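Local coordinates for phosphodiesterase (Pseudomonas aeruginosa, PDB 4G75), which is a colicin M-like bacteriocin that binds magnesium and probably kills related bacteria by hydrolysing a lipid-linked peptidoglycan precursor, at residues A[80-91]-A[116-127]. Sequence-based numbering, arbitrary orientation.
Sequences FPNYEFIWDIFD and HQYPFPNNEGIP. With EDO (1,2-ethanediol), chain M.
Two torsions bring the NE2 edge of His-116 up to the carboxylate of Asp-91: the histidine holds CG between its own backbone N and carbonyl carbon (chi1 63°), which turns the ring back to the helix, while Asp-91 sets its carboxylate opposite the carbonyl carbon (chi1 -74°). The resulting bond, His-116 NE2 to Asp-91 OD1, is 2.9 Å long, nearly straight, in the imidazole plane and on the syn lone pair. Tyr-118 OH donates to Asp-91 OD2 over 2.6 Å, tilted out of the carboxylate plane, and Gln-114 reaches the same oxygen. On its other side the imidazole gives ND1 to Gln-117 O at 2.6 Å, so both ring nitrogens donate and its rotation is fixed; the nearby carboxylate would probably favour a protonated ring.

Trp-87 fills the centre. The edge of Tyr-118 meets one indole face in a T-shaped pair, with CD1 3.5 Å from Trp-87 CG, and Pro-127 CG lies over the opposite face as a CH-pi contact, 3.9 Å from the six-membered ring centroid. At the indole edge, NE1 donates in plane to Pro-119 O (3.0 Å), satisfying a buried polar group. Farther along, Pro-121 CD lies over the face of Tyr-83, 3.8 Å from its centroid, a proline CH-pi contact repeated by Pro-127 CB on Phe-90. Far from the magnesium site, this aromatic-proline packing fastens an irregular, proline-rich loop, with cis Pro-127, along helix 81-102.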
ATOM      1  N   PHE A  80      -6.888  12.652 -22.681  1.00 10.57           N
ATOM      2  CA  PHE A  80      -5.519  12.510 -22.198  1.00  9.98           C
ATOM      3  C   PHE A  80      -5.433  11.533 -21.020  1.00 16.03           C
ATOM      4  O   PHE A  80      -5.319  11.955 -19.867  1.00 11.68           O
ATOM      5  CB  PHE A  80      -4.959  13.862 -21.770  1.00 12.27           C
ATOM      6  CG  PHE A  80      -5.086  14.937 -22.814  1.00 12.18           C
ATOM      7  CD1 PHE A  80      -4.346  14.878 -23.981  1.00 29.24           C
ATOM      8  CD2 PHE A  80      -5.929  16.014 -22.610  1.00 22.31           C
ATOM      9  CE1 PHE A  80      -4.459  15.870 -24.935  1.00 29.05           C
ATOM     10  CE2 PHE A  80      -6.041  17.012 -23.558  1.00 28.32           C
ATOM     11  CZ  PHE A  80      -5.309  16.938 -24.719  1.00 16.52           C
ATOM     12  N   PRO A  81      -5.488  10.226 -21.308  1.00 14.33           N
ATOM     13  CA  PRO A  81      -5.351   9.185 -20.285  1.00  9.50           C
ATOM     14  C   PRO A  81      -3.961   9.256 -19.655  1.00 12.24           C
ATOM     15  O   PRO A  81      -3.779   8.893 -18.489  1.00 10.27           O
ATOM     16  CB  PRO A  81      -5.507   7.893 -21.093  1.00 11.07           C
ATOM     17  CG  PRO A  81      -5.073   8.293 -22.489  1.00 10.59           C
ATOM     18  CD  PRO A  81      -5.714   9.638 -22.637  1.00 16.86           C
ATOM     19  N   ASN A  82      -2.990   9.732 -20.431  1.00 11.14           N
ATOM     20  CA  ASN A  82      -1.660   9.998 -19.907  1.00 12.02           C
ATOM     21  C   ASN A  82      -1.668  11.023 -18.776  1.00 10.24           C
ATOM     22  O   ASN A  82      -1.051  10.808 -17.738  1.00 11.63           O
ATOM     23  CB  ASN A  82      -0.691  10.428 -21.021  1.00 12.54           C
ATOM     24  CG  ASN A  82      -1.214  11.591 -21.850  1.00 13.56           C
ATOM     25  OD1 ASN A  82      -2.423  11.766 -22.025  1.00 15.24           O
ATOM     26  ND2 ASN A  82      -0.294  12.385 -22.383  1.00 13.57           N
ATOM     27  N   TYR A  83      -2.363  12.137 -18.970  1.00  7.62           N
ATOM     28  CA  TYR A  83      -2.383  13.166 -17.939  1.00 13.25           C
ATOM     29  C   TYR A  83      -3.064  12.657 -16.676  1.00 11.31           C
ATOM     30  O   TYR A  83      -2.653  12.990 -15.562  1.00  9.95           O
ATOM     31  CB  TYR A  83      -3.081  14.440 -18.427  1.00 13.11           C
ATOM     32  CG  TYR A  83      -2.370  15.151 -19.561  1.00 12.47           C
ATOM     33  CD1 TYR A  83      -1.047  14.870 -19.868  1.00 14.00           C
ATOM     34  CD2 TYR A  83      -3.026  16.122 -20.310  1.00 16.98           C
ATOM     35  CE1 TYR A  83      -0.398  15.529 -20.909  1.00 19.33           C
ATOM     36  CE2 TYR A  83      -2.389  16.782 -21.343  1.00 16.56           C
ATOM     37  CZ  TYR A  83      -1.078  16.481 -21.640  1.00 33.96           C
ATOM     38  OH  TYR A  83      -0.445  17.144 -22.669  1.00 21.36           O
ATOM     39  N   GLU A  84      -4.113  11.861 -16.848  1.00 10.83           N
ATOM     40  CA  GLU A  84      -4.852  11.354 -15.700  1.00 12.26           C
ATOM     41  C   GLU A  84      -4.056  10.301 -14.930  1.00  8.58           C
ATOM     42  O   GLU A  84      -4.131  10.239 -13.698  1.00  9.18           O
ATOM     43  CB  GLU A  84      -6.216  10.809 -16.124  1.00 15.24           C
ATOM     44  CG  GLU A  84      -7.181  11.899 -16.586  1.00 11.17           C
ATOM     45  CD  GLU A  84      -7.278  13.044 -15.590  1.00  9.85           C
ATOM     46  OE1 GLU A  84      -7.541  12.776 -14.397  1.00  9.75           O
ATOM     47  OE2 GLU A  84      -7.088  14.211 -16.001  1.00 12.42           O
ATOM     48  N   PHE A  85      -3.287   9.484 -15.648  1.00  9.54           N
ATOM     49  CA  PHE A  85      -2.447   8.489 -14.988  1.00  8.69           C
ATOM     50  C   PHE A  85      -1.405   9.227 -14.155  1.00 10.54           C
ATOM     51  O   PHE A  85      -1.174   8.909 -12.983  1.00  9.21           O
ATOM     52  CB  PHE A  85      -1.764   7.595 -16.028  1.00  6.92           C
ATOM     53  CG  PHE A  85      -0.986   6.446 -15.436  1.00  5.48           C
ATOM     54  CD1 PHE A  85      -1.542   5.173 -15.376  1.00 11.13           C
ATOM     55  CD2 PHE A  85       0.297   6.636 -14.948  1.00  6.78           C
ATOM     56  CE1 PHE A  85      -0.824   4.106 -14.838  1.00 11.08           C
ATOM     57  CE2 PHE A  85       1.014   5.577 -14.408  1.00  6.70           C
ATOM     58  CZ  PHE A  85       0.457   4.317 -14.354  1.00 10.89           C
ATOM     59  N   ILE A  86      -0.778  10.225 -14.763  1.00  7.92           N
ATOM     60  CA  ILE A  86       0.257  10.992 -14.078  1.00 16.60           C
ATOM     61  C   ILE A  86      -0.264  11.686 -12.822  1.00 11.94           C
ATOM     62  O   ILE A  86       0.356  11.598 -11.761  1.00  6.93           O
ATOM     63  CB  ILE A  86       0.915  12.011 -15.013  1.00 10.38           C
ATOM     64  CG1 ILE A  86       1.741  11.262 -16.063  1.00 10.65           C
ATOM     65  CG2 ILE A  86       1.774  12.970 -14.213  1.00  8.94           C
ATOM     66  CD1 ILE A  86       2.150  12.098 -17.266  1.00 10.21           C
ATOM     67  N   TRP A  87      -1.402  12.367 -12.939  1.00  7.09           N
ATOM     68  CA  TRP A  87      -1.988  13.046 -11.784  1.00  6.05           C
ATOM     69  C   TRP A  87      -2.464  12.096 -10.679  1.00  6.43           C
ATOM     70  O   TRP A  87      -2.371  12.435  -9.511  1.00  6.47           O
ATOM     71  CB  TRP A  87      -3.114  14.010 -12.199  1.00  7.64           C
ATOM     72  CG  TRP A  87      -2.614  15.346 -12.675  1.00  5.29           C
ATOM     73  CD1 TRP A  87      -2.838  15.916 -13.894  1.00 12.75           C
ATOM     74  CD2 TRP A  87      -1.807  16.276 -11.939  1.00  9.19           C
ATOM     75  NE1 TRP A  87      -2.224  17.146 -13.962  1.00 15.76           N
ATOM     76  CE2 TRP A  87      -1.584  17.389 -12.775  1.00 15.56           C
ATOM     77  CE3 TRP A  87      -1.253  16.275 -10.655  1.00  8.78           C
ATOM     78  CZ2 TRP A  87      -0.834  18.490 -12.369  1.00 17.25           C
ATOM     79  CZ3 TRP A  87      -0.508  17.375 -10.251  1.00 10.97           C
ATOM     80  CH2 TRP A  87      -0.301  18.463 -11.110  1.00 16.22           C
ATOM     81  N   ASP A  88      -2.971  10.921 -11.042  1.00  7.01           N
ATOM     82  CA  ASP A  88      -3.360   9.929 -10.042  1.00  5.90           C
ATOM     83  C   ASP A  88      -2.115   9.432  -9.299  1.00  6.08           C
ATOM     84  O   ASP A  88      -2.147   9.205  -8.088  1.00  9.04           O
ATOM     85  CB  ASP A  88      -4.095   8.742 -10.680  1.00  9.12           C
ATOM     86  CG  ASP A  88      -5.589   8.988 -10.867  1.00  9.36           C
ATOM     87  OD1 ASP A  88      -6.060  10.148 -10.726  1.00 10.44           O
ATOM     88  OD2 ASP A  88      -6.298   8.001 -11.172  1.00  8.90           O
ATOM     89  N   ILE A  89      -1.016   9.261 -10.029  1.00  7.76           N
ATOM     90  CA  ILE A  89       0.239   8.848  -9.402  1.00 10.37           C
ATOM     91  C   ILE A  89       0.707   9.921  -8.412  1.00  8.47           C
ATOM     92  O   ILE A  89       1.281   9.617  -7.369  1.00 10.74           O
ATOM     93  CB  ILE A  89       1.320   8.520 -10.459  1.00  6.73           C
ATOM     94  CG1 ILE A  89       0.943   7.243 -11.216  1.00  6.10           C
ATOM     95  CG2 ILE A  89       2.704   8.357  -9.815  1.00  6.60           C
ATOM     96  CD1 ILE A  89       0.741   6.037 -10.330  1.00  9.91           C
ATOM     97  N   PHE A  90       0.418  11.178  -8.720  1.00  8.23           N
ATOM     98  CA  PHE A  90       0.707  12.270  -7.793  1.00 11.60           C
ATOM     99  C   PHE A  90      -0.236  12.252  -6.589  1.00  5.67           C
ATOM    100  O   PHE A  90       0.200  12.409  -5.456  1.00  9.68           O
ATOM    101  CB  PHE A  90       0.603  13.615  -8.528  1.00 10.96           C
ATOM    102  CG  PHE A  90       0.975  14.818  -7.690  1.00  5.99           C
ATOM    103  CD1 PHE A  90       2.306  15.131  -7.445  1.00 11.42           C
ATOM    104  CD2 PHE A  90      -0.006  15.666  -7.193  1.00  9.30           C
ATOM    105  CE1 PHE A  90       2.651  16.257  -6.697  1.00  9.93           C
ATOM    106  CE2 PHE A  90       0.334  16.792  -6.448  1.00  8.99           C
ATOM    107  CZ  PHE A  90       1.664  17.083  -6.193  1.00 11.34           C
ATOM    108  N   ASP A  91      -1.527  12.057  -6.840  1.00  6.59           N
ATOM    109  CA  ASP A  91      -2.551  12.218  -5.810  1.00  8.53           C
ATOM    110  C   ASP A  91      -2.624  11.066  -4.818  1.00  9.41           C
ATOM    111  O   ASP A  91      -2.817  11.284  -3.618  1.00  6.02           O
ATOM    112  CB  ASP A  91      -3.931  12.399  -6.445  1.00  5.44           C
ATOM    113  CG  ASP A  91      -4.114  13.770  -7.064  1.00  4.25           C
ATOM    114  OD1 ASP A  91      -3.336  14.687  -6.722  1.00  9.21           O
ATOM    115  OD2 ASP A  91      -5.039  13.925  -7.889  1.00  7.50           O
ATOM    116  N   HIS A 116      -6.179  20.967  -5.546  1.00 14.05           N
ATOM    117  CA  HIS A 116      -5.125  21.730  -6.199  1.00 13.54           C
ATOM    118  C   HIS A 116      -5.440  21.932  -7.675  1.00 12.82           C
ATOM    119  O   HIS A 116      -6.389  21.350  -8.198  1.00 11.93           O
ATOM    120  CB  HIS A 116      -3.756  21.045  -6.021  1.00 15.69           C
ATOM    121  CG  HIS A 116      -3.656  19.684  -6.645  1.00 11.17           C
ATOM    122  ND1 HIS A 116      -3.411  19.495  -7.989  1.00 14.14           N
ATOM    123  CD2 HIS A 116      -3.719  18.446  -6.099  1.00 12.41           C
ATOM    124  CE1 HIS A 116      -3.342  18.202  -8.247  1.00 13.63           C
ATOM    125  NE2 HIS A 116      -3.530  17.541  -7.118  1.00  8.65           N
ATOM    126  N   GLN A 117      -4.648  22.771  -8.337  1.00 15.19           N
ATOM    127  CA  GLN A 117      -4.782  22.989  -9.776  1.00 19.82           C
ATOM    128  C   GLN A 117      -4.328  21.760 -10.561  1.00 16.33           C
ATOM    129  O   GLN A 117      -3.446  21.028 -10.116  1.00 14.97           O
ATOM    130  CB  GLN A 117      -3.928  24.185 -10.200  1.00 24.45           C
ATOM    131  CG  GLN A 117      -4.204  25.451  -9.416  1.00 51.57           C
ATOM    132  CD  GLN A 117      -5.402  26.198  -9.941  1.00 60.73           C
ATOM    133  OE1 GLN A 117      -6.517  26.029  -9.450  1.00 61.93           O
ATOM    134  NE2 GLN A 117      -5.183  27.023 -10.959  1.00 67.52           N
ATOM    135  N   TYR A 118      -4.912  21.550 -11.741  1.00 11.13           N
ATOM    136  CA  TYR A 118      -4.510  20.444 -12.603  1.00  9.42           C
ATOM    137  C   TYR A 118      -4.028  20.890 -13.983  1.00 18.29           C
ATOM    138  O   TYR A 118      -4.598  20.505 -15.009  1.00 14.64           O
ATOM    139  CB  TYR A 118      -5.635  19.413 -12.732  1.00 12.05           C
ATOM    140  CG  TYR A 118      -5.824  18.559 -11.493  1.00 10.30           C
ATOM    141  CD1 TYR A 118      -5.163  17.347 -11.360  1.00 10.81           C
ATOM    142  CD2 TYR A 118      -6.657  18.970 -10.459  1.00  8.53           C
ATOM    143  CE1 TYR A 118      -5.328  16.556 -10.225  1.00  8.55           C
ATOM    144  CE2 TYR A 118      -6.827  18.194  -9.325  1.00 12.69           C
ATOM    145  CZ  TYR A 118      -6.160  16.987  -9.214  1.00 10.56           C
ATOM    146  OH  TYR A 118      -6.333  16.210  -8.091  1.00  9.53           O
ATOM    147  N   PRO A 119      -2.947  21.679 -14.012  1.00 14.84           N
ATOM    148  CA  PRO A 119      -2.353  22.041 -15.301  1.00 13.49           C
ATOM    149  C   PRO A 119      -1.937  20.764 -16.006  1.00 10.99           C
ATOM    150  O   PRO A 119      -1.749  19.740 -15.351  1.00 15.47           O
ATOM    151  CB  PRO A 119      -1.096  22.829 -14.920  1.00 20.30           C
ATOM    152  CG  PRO A 119      -1.017  22.839 -13.430  1.00 22.42           C
ATOM    153  CD  PRO A 119      -2.059  21.943 -12.868  1.00 11.96           C
ATOM    154  N   PHE A 120      -1.781  20.807 -17.321  1.00 15.68           N
ATOM    155  CA  PHE A 120      -1.281  19.627 -18.011  1.00 17.55           C
ATOM    156  C   PHE A 120       0.133  19.321 -17.537  1.00 15.71           C
ATOM    157  O   PHE A 120       0.978  20.219 -17.458  1.00 17.09           O
ATOM    158  CB  PHE A 120      -1.305  19.825 -19.526  1.00 19.21           C
ATOM    159  CG  PHE A 120      -2.674  20.072 -20.075  1.00 35.50           C
ATOM    160  CD1 PHE A 120      -3.748  19.300 -19.660  1.00 22.82           C
ATOM    161  CD2 PHE A 120      -2.891  21.069 -21.009  1.00 58.30           C
ATOM    162  CE1 PHE A 120      -5.011  19.521 -20.165  1.00 38.78           C
ATOM    163  CE2 PHE A 120      -4.150  21.295 -21.514  1.00 26.52           C
ATOM    164  CZ  PHE A 120      -5.211  20.519 -21.092  1.00 22.28           C
ATOM    165  N   PRO A 121       0.395  18.051 -17.197  1.00 17.92           N
ATOM    166  CA  PRO A 121       1.750  17.638 -16.819  1.00 15.13           C
ATOM    167  C   PRO A 121       2.703  17.905 -17.970  1.00 34.91           C
ATOM    168  O   PRO A 121       2.333  17.745 -19.132  1.00 28.15           O
ATOM    169  CB  PRO A 121       1.611  16.129 -16.604  1.00 22.89           C
ATOM    170  CG  PRO A 121       0.178  15.910 -16.305  1.00 17.53           C
ATOM    171  CD  PRO A 121      -0.567  16.941 -17.119  1.00 12.66           C
ATOM    172  N   ASN A 122       3.922  18.310 -17.657  1.00 29.16           N
ATOM    173  CA  ASN A 122       4.880  18.608 -18.707  1.00 66.54           C
ATOM    174  C   ASN A 122       6.237  18.015 -18.387  1.00 59.48           C
ATOM    175  O   ASN A 122       6.400  17.325 -17.378  1.00 29.97           O
ATOM    176  CB  ASN A 122       4.984  20.119 -18.930  1.00 29.28           C
ATOM    177  CG  ASN A 122       5.486  20.859 -17.704  1.00 36.84           C
ATOM    178  OD1 ASN A 122       6.065  20.267 -16.794  1.00 40.56           O
ATOM    179  ND2 ASN A 122       5.271  22.168 -17.681  1.00 53.73           N
ATOM    180  N   ASN A 123       7.209  18.284 -19.249  1.00 36.36           N
ATOM    181  CA  ASN A 123       8.566  17.818 -19.022  1.00 65.88           C
ATOM    182  C   ASN A 123       9.434  18.945 -18.474  1.00 58.68           C
ATOM    183  O   ASN A 123      10.632  19.018 -18.749  1.00 81.26           O
ATOM    184  CB  ASN A 123       9.154  17.234 -20.308  1.00 64.99           C
ATOM    185  CG  ASN A 123       8.384  16.020 -20.799  1.00 78.62           C
ATOM    186  OD1 ASN A 123       7.862  16.009 -21.916  1.00 68.77           O
ATOM    187  ND2 ASN A 123       8.300  14.994 -19.960  1.00 76.53           N
ATOM    188  N   GLU A 124       8.810  19.819 -17.688  1.00 70.72           N
ATOM    189  CA  GLU A 124       9.498  20.950 -17.080  1.00 69.74           C
ATOM    190  C   GLU A 124       9.097  21.173 -15.619  1.00 68.50           C
ATOM    191  O   GLU A 124       9.048  22.312 -15.156  1.00 57.91           O
ATOM    192  CB  GLU A 124       9.251  22.238 -17.877  1.00 70.27           C
ATOM    193  CG  GLU A 124      10.110  22.403 -19.125  1.00 55.31           C
ATOM    194  CD  GLU A 124       9.323  22.232 -20.411  1.00 61.71           C
ATOM    195  OE1 GLU A 124       8.826  21.113 -20.667  1.00 74.71           O
ATOM    196  OE2 GLU A 124       9.207  23.220 -21.170  1.00 71.53           O
ATOM    197  N   GLY A 125       8.800  20.097 -14.893  1.00 40.47           N
ATOM    198  CA  GLY A 125       8.548  20.209 -13.466  1.00 26.80           C
ATOM    199  C   GLY A 125       7.100  20.192 -12.997  1.00 28.22           C
ATOM    200  O   GLY A 125       6.815  20.536 -11.848  1.00 30.82           O
ATOM    201  N   ILE A 126       6.184  19.800 -13.876  1.00 24.34           N
ATOM    202  CA  ILE A 126       4.790  19.615 -13.488  1.00 25.87           C
ATOM    203  C   ILE A 126       4.383  18.170 -13.730  1.00 14.75           C
ATOM    204  O   ILE A 126       4.450  17.692 -14.861  1.00 20.28           O
ATOM    205  CB  ILE A 126       3.849  20.522 -14.297  1.00 24.56           C
ATOM    206  CG1 ILE A 126       4.178  21.996 -14.054  1.00 39.73           C
ATOM    207  CG2 ILE A 126       2.398  20.231 -13.949  1.00 24.94           C
ATOM    208  CD1 ILE A 126       3.262  22.954 -14.788  1.00 51.53           C
ATOM    209  N   PRO A 127       3.962  17.458 -12.667  1.00 21.57           N
ATOM    210  CA  PRO A 127       3.848  17.934 -11.284  1.00 13.46           C
ATOM    211  C   PRO A 127       5.198  17.958 -10.572  1.00 17.22           C
ATOM    212  O   PRO A 127       6.167  17.391 -11.075  1.00 17.57           O
ATOM    213  CB  PRO A 127       2.967  16.866 -10.610  1.00 22.96           C
ATOM    214  CG  PRO A 127       2.532  15.926 -11.705  1.00 24.33           C
ATOM    215  CD  PRO A 127       3.542  16.055 -12.789  1.00 22.51           C
TER
HETATM  216  C1  EDO M 312      -7.721  15.344 -19.672  1.00 42.92           C
HETATM  217  O1  EDO M 312      -6.836  14.862 -18.651  1.00 21.70           O
HETATM  218  C2  EDO M 312      -8.695  14.245 -20.085  1.00 15.32           C
HETATM  219  O2  EDO M 312      -7.990  13.000 -20.182  1.00 25.28           O
HETATM  220  O   HOH W   1       1.987  18.601 -21.666  1.00 42.80           O